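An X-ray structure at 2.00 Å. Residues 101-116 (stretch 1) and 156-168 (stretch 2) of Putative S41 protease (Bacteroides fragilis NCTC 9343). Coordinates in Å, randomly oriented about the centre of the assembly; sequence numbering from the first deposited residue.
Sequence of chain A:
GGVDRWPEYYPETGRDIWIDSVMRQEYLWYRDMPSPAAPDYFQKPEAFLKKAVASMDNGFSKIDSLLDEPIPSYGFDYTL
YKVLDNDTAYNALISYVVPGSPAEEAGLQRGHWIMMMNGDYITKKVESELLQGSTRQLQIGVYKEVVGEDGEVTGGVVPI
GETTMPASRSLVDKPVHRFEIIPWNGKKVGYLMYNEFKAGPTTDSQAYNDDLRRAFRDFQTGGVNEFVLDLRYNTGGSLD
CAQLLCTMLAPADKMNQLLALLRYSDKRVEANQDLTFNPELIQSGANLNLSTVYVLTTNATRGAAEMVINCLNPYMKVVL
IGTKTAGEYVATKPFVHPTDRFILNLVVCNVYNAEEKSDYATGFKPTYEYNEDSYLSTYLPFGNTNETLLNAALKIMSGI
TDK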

# COMPACT_ATOMS: atom_id res chain seq x y z
N SER A 101 12.87 -2.74 13.67
CA SER A 101 11.93 -2.45 14.73
C SER A 101 12.11 -3.34 15.96
O SER A 101 12.84 -4.31 15.91
CB SER A 101 10.51 -2.70 14.19
OG SER A 101 10.29 -4.06 13.80
N PRO A 102 11.47 -2.97 17.08
CA PRO A 102 11.37 -3.86 18.22
C PRO A 102 10.87 -5.27 17.84
O PRO A 102 11.39 -6.25 18.38
CB PRO A 102 10.30 -3.16 19.10
CG PRO A 102 10.47 -1.75 18.83
CD PRO A 102 10.86 -1.66 17.36
N ALA A 103 9.90 -5.38 16.94
CA ALA A 103 9.35 -6.68 16.51
C ALA A 103 10.46 -7.56 15.88
O ALA A 103 10.65 -8.76 16.21
CB ALA A 103 8.16 -6.47 15.49
N GLU A 104 11.22 -6.95 15.00
CA GLU A 104 12.30 -7.64 14.31
C GLU A 104 13.42 -8.05 15.28
O GLU A 104 13.96 -9.16 15.16
CB GLU A 104 12.88 -6.79 13.21
CG GLU A 104 13.81 -7.61 12.33
CD GLU A 104 14.26 -6.86 11.12
OE1 GLU A 104 15.10 -5.96 11.31
OE2 GLU A 104 13.79 -7.20 10.00
N GLU A 105 13.72 -7.19 16.24
CA GLU A 105 14.71 -7.49 17.26
C GLU A 105 14.22 -8.63 18.14
O GLU A 105 15.04 -9.41 18.66
CB GLU A 105 15.01 -6.24 18.11
CG GLU A 105 15.66 -5.12 17.25
CD GLU A 105 15.63 -3.74 17.87
OE1 GLU A 105 15.10 -3.55 19.01
OE2 GLU A 105 16.13 -2.82 17.16
N ALA A 106 12.89 -8.75 18.31
CA ALA A 106 12.29 -9.82 19.09
C ALA A 106 12.36 -11.19 18.41
O ALA A 106 12.00 -12.20 19.03
CB ALA A 106 10.86 -9.50 19.39
N GLY A 107 12.77 -11.21 17.13
CA GLY A 107 12.86 -12.43 16.31
C GLY A 107 11.54 -12.76 15.62
O GLY A 107 11.31 -13.90 15.21
N LEU A 108 10.67 -11.77 15.48
CA LEU A 108 9.35 -12.02 14.92
C LEU A 108 9.35 -11.92 13.41
O LEU A 108 10.13 -11.17 12.81
CB LEU A 108 8.31 -11.09 15.54
CG LEU A 108 7.97 -11.14 17.03
CD1 LEU A 108 7.05 -9.99 17.36
CD2 LEU A 108 7.33 -12.47 17.40
N GLN A 109 8.46 -12.69 12.80
CA GLN A 109 8.34 -12.76 11.36
C GLN A 109 6.90 -12.91 10.98
O GLN A 109 6.10 -13.42 11.75
CB GLN A 109 9.03 -14.04 10.83
CG GLN A 109 10.50 -14.14 11.05
CD GLN A 109 11.07 -15.30 10.30
OE1 GLN A 109 11.07 -15.32 9.06
NE2 GLN A 109 11.54 -16.28 11.03
N ARG A 110 6.58 -12.52 9.77
CA ARG A 110 5.27 -12.82 9.20
C ARG A 110 4.99 -14.32 9.27
O ARG A 110 5.84 -15.14 8.88
CB ARG A 110 5.26 -12.32 7.75
CG ARG A 110 4.02 -12.72 6.99
CD ARG A 110 4.06 -12.22 5.61
NE ARG A 110 2.99 -12.85 4.77
CZ ARG A 110 1.81 -12.30 4.54
NH1 ARG A 110 1.52 -11.13 5.05
NH2 ARG A 110 0.92 -12.90 3.79
N GLY A 111 3.81 -14.70 9.79
CA GLY A 111 3.43 -16.10 9.99
C GLY A 111 3.53 -16.50 11.46
O GLY A 111 3.00 -17.51 11.88
N HIS A 112 4.27 -15.73 12.25
CA HIS A 112 4.26 -15.96 13.68
C HIS A 112 2.96 -15.45 14.25
O HIS A 112 2.37 -14.48 13.75
CB HIS A 112 5.38 -15.22 14.38
CG HIS A 112 6.70 -15.92 14.32
ND1 HIS A 112 7.88 -15.25 14.15
CD2 HIS A 112 7.01 -17.24 14.41
CE1 HIS A 112 8.87 -16.12 14.14
NE2 HIS A 112 8.37 -17.33 14.30
N TRP A 113 2.53 -16.08 15.33
CA TRP A 113 1.31 -15.70 16.02
C TRP A 113 1.68 -15.32 17.44
O TRP A 113 2.44 -16.05 18.07
CB TRP A 113 0.36 -16.86 16.12
CG TRP A 113 -0.17 -17.41 14.84
CD1 TRP A 113 0.50 -18.14 13.93
CD2 TRP A 113 -1.53 -17.36 14.38
NE1 TRP A 113 -0.33 -18.53 12.91
CE2 TRP A 113 -1.59 -18.06 13.16
CE3 TRP A 113 -2.69 -16.76 14.87
CZ2 TRP A 113 -2.76 -18.18 12.42
CZ3 TRP A 113 -3.86 -16.91 14.15
CH2 TRP A 113 -3.88 -17.62 12.92
N ILE A 114 1.23 -14.16 17.91
CA ILE A 114 1.43 -13.75 19.30
C ILE A 114 0.25 -14.36 20.08
O ILE A 114 -0.92 -14.10 19.76
CB ILE A 114 1.47 -12.25 19.48
CG1 ILE A 114 2.60 -11.61 18.67
CG2 ILE A 114 1.75 -11.90 20.93
CD1 ILE A 114 2.61 -10.06 18.80
N MSE A 115 0.55 -15.17 21.09
CA MSE A 115 -0.47 -15.90 21.87
C MSE A 115 -0.70 -15.39 23.29
O MSE A 115 -1.80 -15.55 23.84
CB MSE A 115 -0.12 -17.38 21.94
CG MSE A 115 0.03 -18.03 20.60
SE MSE A 115 0.52 -19.87 20.74
CE MSE A 115 -1.27 -20.71 21.09
N MSE A 116 0.35 -14.83 23.91
CA MSE A 116 0.28 -14.24 25.26
C MSE A 116 1.23 -13.08 25.37
O MSE A 116 2.26 -13.05 24.67
CB MSE A 116 0.72 -15.25 26.30
CG MSE A 116 0.04 -16.57 26.17
SE MSE A 116 -1.70 -16.64 26.91
CE MSE A 116 -0.94 -17.48 28.51
N GLY A 156 -4.37 -25.75 13.90
CA GLY A 156 -4.48 -24.81 15.00
C GLY A 156 -3.13 -24.15 15.26
O GLY A 156 -2.10 -24.55 14.73
N VAL A 157 -3.16 -23.13 16.11
CA VAL A 157 -1.98 -22.38 16.48
C VAL A 157 -1.37 -23.07 17.69
O VAL A 157 -2.02 -23.20 18.71
CB VAL A 157 -2.35 -20.95 16.77
CG1 VAL A 157 -1.13 -20.11 17.15
CG2 VAL A 157 -3.07 -20.39 15.54
N VAL A 158 -0.13 -23.55 17.55
CA VAL A 158 0.54 -24.25 18.63
C VAL A 158 1.74 -23.45 19.15
O VAL A 158 2.49 -22.88 18.36
CB VAL A 158 0.98 -25.65 18.17
CG1 VAL A 158 -0.26 -26.43 17.67
CG2 VAL A 158 2.01 -25.58 17.07
N PRO A 159 1.92 -23.40 20.48
CA PRO A 159 3.05 -22.61 20.95
C PRO A 159 4.37 -23.22 20.56
O PRO A 159 4.50 -24.42 20.57
CB PRO A 159 2.91 -22.66 22.48
CG PRO A 159 1.53 -23.19 22.74
CD PRO A 159 1.20 -24.04 21.60
N ILE A 160 5.32 -22.38 20.17
CA ILE A 160 6.65 -22.84 19.82
C ILE A 160 7.75 -22.19 20.67
O ILE A 160 8.91 -22.61 20.56
CB ILE A 160 6.98 -22.55 18.33
CG1 ILE A 160 6.98 -21.06 18.07
CG2 ILE A 160 6.00 -23.30 17.45
CD1 ILE A 160 7.63 -20.65 16.73
N GLY A 161 7.42 -21.14 21.43
CA GLY A 161 8.42 -20.49 22.26
C GLY A 161 8.03 -19.14 22.84
O GLY A 161 6.85 -18.78 22.91
N GLU A 162 9.05 -18.41 23.29
CA GLU A 162 8.88 -17.08 23.88
C GLU A 162 9.99 -16.10 23.45
O GLU A 162 11.08 -16.49 23.06
CB GLU A 162 8.90 -17.19 25.39
CG GLU A 162 7.74 -18.02 25.97
CD GLU A 162 7.91 -18.38 27.45
OE1 GLU A 162 9.06 -18.49 27.95
OE2 GLU A 162 6.87 -18.58 28.11
N THR A 163 9.68 -14.82 23.50
CA THR A 163 10.68 -13.83 23.23
C THR A 163 10.35 -12.57 23.99
O THR A 163 9.20 -12.37 24.47
CB THR A 163 10.76 -13.53 21.73
OG1 THR A 163 11.86 -12.65 21.50
CG2 THR A 163 9.48 -12.87 21.25
N THR A 164 11.37 -11.72 24.10
CA THR A 164 11.25 -10.40 24.73
C THR A 164 11.24 -9.35 23.66
O THR A 164 12.18 -9.29 22.85
CB THR A 164 12.45 -10.15 25.65
OG1 THR A 164 12.47 -11.19 26.62
CG2 THR A 164 12.34 -8.78 26.34
N MSE A 165 10.19 -8.52 23.63
CA MSE A 165 10.06 -7.47 22.64
C MSE A 165 10.38 -6.13 23.29
O MSE A 165 9.75 -5.76 24.28
CB MSE A 165 8.66 -7.40 22.04
CG MSE A 165 8.61 -6.46 20.89
SE MSE A 165 7.03 -6.62 19.85
CE MSE A 165 5.71 -6.28 21.23
N PRO A 166 11.34 -5.38 22.72
CA PRO A 166 11.67 -4.10 23.35
C PRO A 166 10.53 -3.08 23.25
O PRO A 166 9.56 -3.31 22.49
CB PRO A 166 12.91 -3.61 22.58
CG PRO A 166 13.31 -4.71 21.66
CD PRO A 166 12.15 -5.66 21.53
N ALA A 167 10.66 -1.98 24.00
CA ALA A 167 9.64 -0.94 24.03
C ALA A 167 9.45 -0.32 22.66
O ALA A 167 10.40 -0.23 21.86
CB ALA A 167 9.97 0.15 25.08
N SER A 168 8.22 0.09 22.37
CA SER A 168 7.94 0.74 21.11
C SER A 168 8.74 2.02 20.90
O SER A 168 9.24 2.61 21.84
CB SER A 168 6.46 1.06 21.01
OG SER A 168 5.99 1.75 22.13

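The short helix of the first stretch packs against the C-terminal part of the strand in the second, and one hydrogen bond ties the two together. Thr163, with chi1 at t, directs its hydroxyl to the backbone carbonyl of Ala106: OG1 of Thr163 donates to O of Ala106 over a short 2.5 Å. Beside this bond the small methyl of Ala106 lets the strand come close, its CB lying 3.9 Å from CA of Met165. Gly107 then turns the chain with positive phi, as a Schellman motif requires and glycine readily allows.

Selenomethionine Met165 adopts t, t, p; the extended first two torsions carry its selenium to Leu108, where SE lies 4.2 Å from CD1 of Leu108. Pro102, whose CA-to-CB bond points toward the second stretch, meets a second proline just past the strand, with CB of Pro102 3.9 Å from CD of Pro166, a compact apolar fit.

At the other end, Trp113 (chi1 m, chi2 73°) turns one ring face to Val157. The t rotamer of Val157 sets CG2 over the six-membered ring of Trp113, 3.5 Å from its centroid and 7° off the normal, a CH-pi contact. The other methyl, CG1, touches both Trp113 and selenomethionine Met115: SE of Met115 lies 4.0 Å from CG1 of Val157, and the m, t, p side chain also reaches Pro159, with SE 3.7 Å from CA of Pro159.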